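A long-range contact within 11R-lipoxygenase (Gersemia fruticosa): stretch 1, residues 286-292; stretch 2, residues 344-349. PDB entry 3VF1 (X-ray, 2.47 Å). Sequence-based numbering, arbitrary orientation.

Stretch 1 286-292: MVEKLLD
Stretch 2 344-349: IIPIAI

Ile347 is the hub of this contact: 81 Å² of its surface is covered, and three residues of stretch 1 reach its side chain. With chi1 near +60° (p) and chi2 at 172° (t), it presents its CB to Leu290 CD1 at 3.8 Å and its CD1 to both Val287 CB at 4.3 Å and Leu291 CD2 at 4.1 Å. These are van der Waals separations between saturated carbons, so packing rather than directed bonds holds the pieces together. Val287 (chi1 -61°, m) and Leu290 (m, t) both point CA to CB toward the strand. Leu291 (m, t) starts sideways, but its end comes nearer.

Residues 344-349 form a strand, although Ile347 departs from extended geometry at phi/psi -126/-11. A weakly bonded helix that begins earlier in the chain extends to about Val287, at -131/2; 288-290 keep helical phi/psi without regular bonding, and Leu291 turns to -82/-178. Leu290 N donates to Val287 O at 3.0 Å and Leu291 N to Glu288 O at 3.1 Å, while the bond from Leu291 N to Val287 O, at 3.4 Å, is weak. The compact turn brings Val287, Leu290 and Leu291 against one side of Ile347. Register is marked by the CA atoms of Val287 and Ile347, 6.3 Å apart; the chains run in roughly opposite directions.

Outward, Val287 CG1 meets Ala348 CB at 4.2 Å. Pro346, between Ile345 and Ile347, points its CA-to-CB bond away.

At the polar edge, Ile347 O lies 3.3 Å from Val287 CG1 and 3.7 Å from Leu290 CD1, and Ile345 (p, t) brings CD1 within 4.4 Å of Leu290 O; methyl carbons approach these carbonyls, and no hydrogen bond crosses the interface. Glu288 (chi1 and chi2 t) and Lys289 (m, t, p, p) are exposed and out of reach. The contact buries 221 Å².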

ATOM      1  N   MET A 286      41.070  -7.987  -0.247  1.00 35.17           N
ATOM      2  CA  MET A 286      40.118  -8.058   0.851  1.00 35.34           C
ATOM      3  C   MET A 286      39.072  -9.147   0.632  1.00 33.24           C
ATOM      4  O   MET A 286      38.574  -9.728   1.586  1.00 33.81           O
ATOM      5  CB  MET A 286      39.412  -6.711   1.026  1.00 35.21           C
ATOM      6  CG  MET A 286      40.342  -5.535   1.275  1.00 37.68           C
ATOM      7  SD  MET A 286      39.462  -3.963   1.227  1.00 37.16           S
ATOM      8  CE  MET A 286      40.764  -2.819   1.668  1.00 40.44           C
ATOM      9  N   VAL A 287      38.752  -9.437  -0.624  1.00 32.31           N
ATOM     10  CA  VAL A 287      37.587 -10.268  -0.926  1.00 29.59           C
ATOM     11  C   VAL A 287      37.860 -11.415  -1.895  1.00 28.64           C
ATOM     12  O   VAL A 287      36.947 -12.157  -2.245  1.00 30.39           O
ATOM     13  CB  VAL A 287      36.463  -9.408  -1.534  1.00 28.05           C
ATOM     14  CG1 VAL A 287      36.018  -8.337  -0.547  1.00 27.61           C
ATOM     15  CG2 VAL A 287      36.930  -8.774  -2.835  1.00 29.09           C
ATOM     16  N   GLU A 288      39.109 -11.569  -2.322  1.00 30.51           N
ATOM     17  CA  GLU A 288      39.427 -12.504  -3.397  1.00 30.86           C
ATOM     18  C   GLU A 288      39.051 -13.952  -3.077  1.00 30.86           C
ATOM     19  O   GLU A 288      38.507 -14.653  -3.929  1.00 32.09           O
ATOM     20  CB  GLU A 288      40.910 -12.427  -3.762  1.00 37.91           C
ATOM     21  CG  GLU A 288      41.268 -13.253  -4.987  1.00 47.04           C
ATOM     22  CD  GLU A 288      42.756 -13.269  -5.271  1.00 63.46           C
ATOM     23  OE1 GLU A 288      43.551 -13.324  -4.307  1.00 66.74           O
ATOM     24  OE2 GLU A 288      43.130 -13.223  -6.464  1.00 69.47           O
ATOM     25  N   LYS A 289      39.339 -14.402  -1.860  1.00 31.16           N
ATOM     26  CA  LYS A 289      39.076 -15.792  -1.489  1.00 30.06           C
ATOM     27  C   LYS A 289      37.588 -16.048  -1.246  1.00 29.21           C
ATOM     28  O   LYS A 289      37.170 -17.193  -1.084  1.00 29.21           O
ATOM     29  CB  LYS A 289      39.899 -16.195  -0.261  1.00 35.04           C
ATOM     30  CG  LYS A 289      41.333 -16.602  -0.594  1.00 35.54           C
ATOM     31  CD  LYS A 289      42.160 -16.879   0.658  1.00 46.64           C
ATOM     32  CE  LYS A 289      41.763 -18.185   1.341  1.00 43.33           C
ATOM     33  NZ  LYS A 289      42.248 -19.390   0.604  1.00 46.23           N
ATOM     34  N   LEU A 290      36.796 -14.982  -1.227  1.00 27.70           N
ATOM     35  CA  LEU A 290      35.347 -15.109  -1.123  1.00 26.66           C
ATOM     36  C   LEU A 290      34.738 -15.367  -2.498  1.00 27.67           C
ATOM     37  O   LEU A 290      33.646 -15.924  -2.611  1.00 29.11           O
ATOM     38  CB  LEU A 290      34.742 -13.841  -0.521  1.00 26.15           C
ATOM     39  CG  LEU A 290      35.240 -13.460   0.872  1.00 26.07           C
ATOM     40  CD1 LEU A 290      34.683 -12.105   1.282  1.00 27.16           C
ATOM     41  CD2 LEU A 290      34.859 -14.529   1.880  1.00 26.77           C
ATOM     42  N   LEU A 291      35.452 -14.960  -3.543  1.00 30.36           N
ATOM     43  CA  LEU A 291      34.971 -15.122  -4.909  1.00 28.51           C
ATOM     44  C   LEU A 291      35.254 -16.533  -5.407  1.00 29.85           C
ATOM     45  O   LEU A 291      35.782 -17.369  -4.675  1.00 30.09           O
ATOM     46  CB  LEU A 291      35.649 -14.110  -5.836  1.00 29.92           C
ATOM     47  CG  LEU A 291      35.746 -12.674  -5.317  1.00 30.60           C
ATOM     48  CD1 LEU A 291      36.383 -11.773  -6.363  1.00 32.41           C
ATOM     49  CD2 LEU A 291      34.380 -12.151  -4.911  1.00 27.83           C
ATOM     50  N   ASP A 292      34.896 -16.794  -6.659  1.00 31.79           N
ATOM     51  CA  ASP A 292      35.212 -18.069  -7.288  1.00 30.34           C
ATOM     52  C   ASP A 292      36.708 -18.171  -7.537  1.00 31.06           C
ATOM     53  O   ASP A 292      37.384 -17.160  -7.737  1.00 30.37           O
ATOM     54  CB  ASP A 292      34.469 -18.210  -8.616  1.00 31.98           C
ATOM     55  CG  ASP A 292      32.986 -18.475  -8.431  1.00 35.06           C
ATOM     56  OD1 ASP A 292      32.613 -19.653  -8.245  1.00 31.32           O
ATOM     57  OD2 ASP A 292      32.193 -17.512  -8.479  1.00 36.03           O
ATOM     58  N   ILE A 344      23.261 -14.818  -3.553  1.00 28.09           N
ATOM     59  CA  ILE A 344      24.113 -13.650  -3.370  1.00 30.06           C
ATOM     60  C   ILE A 344      24.566 -13.563  -1.915  1.00 27.98           C
ATOM     61  O   ILE A 344      23.783 -13.801  -0.995  1.00 29.35           O
ATOM     62  CB  ILE A 344      23.428 -12.329  -3.789  1.00 31.56           C
ATOM     63  CG1 ILE A 344      22.225 -12.019  -2.897  1.00 28.80           C
ATOM     64  CG2 ILE A 344      23.000 -12.391  -5.249  1.00 37.45           C
ATOM     65  CD1 ILE A 344      21.975 -10.540  -2.734  1.00 35.67           C
ATOM     66  N   ILE A 345      25.838 -13.239  -1.716  1.00 25.62           N
ATOM     67  CA  ILE A 345      26.391 -13.116  -0.374  1.00 27.49           C
ATOM     68  C   ILE A 345      27.082 -11.774  -0.201  1.00 25.40           C
ATOM     69  O   ILE A 345      27.650 -11.241  -1.150  1.00 24.61           O
ATOM     70  CB  ILE A 345      27.422 -14.222  -0.086  1.00 26.83           C
ATOM     71  CG1 ILE A 345      28.464 -14.277  -1.209  1.00 25.26           C
ATOM     72  CG2 ILE A 345      26.730 -15.564   0.075  1.00 25.66           C
ATOM     73  CD1 ILE A 345      29.646 -15.172  -0.910  1.00 27.50           C
ATOM     74  N   PRO A 346      27.040 -11.227   1.021  1.00 23.61           N
ATOM     75  CA  PRO A 346      27.789 -10.008   1.332  1.00 23.81           C
ATOM     76  C   PRO A 346      29.281 -10.312   1.393  1.00 25.56           C
ATOM     77  O   PRO A 346      29.666 -11.326   1.969  1.00 24.31           O
ATOM     78  CB  PRO A 346      27.263  -9.627   2.716  1.00 21.37           C
ATOM     79  CG  PRO A 346      26.875 -10.928   3.329  1.00 21.92           C
ATOM     80  CD  PRO A 346      26.338 -11.759   2.203  1.00 25.24           C
ATOM     81  N   ILE A 347      30.108  -9.457   0.802  1.00 22.38           N
ATOM     82  CA  ILE A 347      31.549  -9.683   0.808  1.00 24.60           C
ATOM     83  C   ILE A 347      32.338  -8.488   1.342  1.00 25.06           C
ATOM     84  O   ILE A 347      33.533  -8.603   1.599  1.00 26.59           O
ATOM     85  CB  ILE A 347      32.065 -10.040  -0.601  1.00 22.61           C
ATOM     86  CG1 ILE A 347      31.777  -8.902  -1.585  1.00 24.41           C
ATOM     87  CG2 ILE A 347      31.429 -11.333  -1.079  1.00 21.68           C
ATOM     88  CD1 ILE A 347      32.415  -9.103  -2.945  1.00 23.36           C
ATOM     89  N   ALA A 348      31.673  -7.350   1.516  1.00 28.41           N
ATOM     90  CA  ALA A 348      32.346  -6.154   2.014  1.00 24.13           C
ATOM     91  C   ALA A 348      31.337  -5.114   2.482  1.00 25.65           C
ATOM     92  O   ALA A 348      30.253  -4.997   1.918  1.00 27.19           O
ATOM     93  CB  ALA A 348      33.246  -5.569   0.937  1.00 24.61           C
ATOM     94  N   ILE A 349      31.703  -4.360   3.515  1.00 25.97           N
ATOM     95  CA  ILE A 349      30.829  -3.330   4.066  1.00 22.84           C
ATOM     96  C   ILE A 349      31.629  -2.131   4.568  1.00 28.15           C
ATOM     97  O   ILE A 349      32.667  -2.285   5.205  1.00 28.09           O
ATOM     98  CB  ILE A 349      29.984  -3.867   5.234  1.00 24.89           C
ATOM     99  CG1 ILE A 349      29.014  -4.944   4.746  1.00 27.88           C
ATOM    100  CG2 ILE A 349      29.216  -2.733   5.903  1.00 23.10           C
ATOM    101  CD1 ILE A 349      28.260  -5.638   5.867  1.00 27.35           C
TER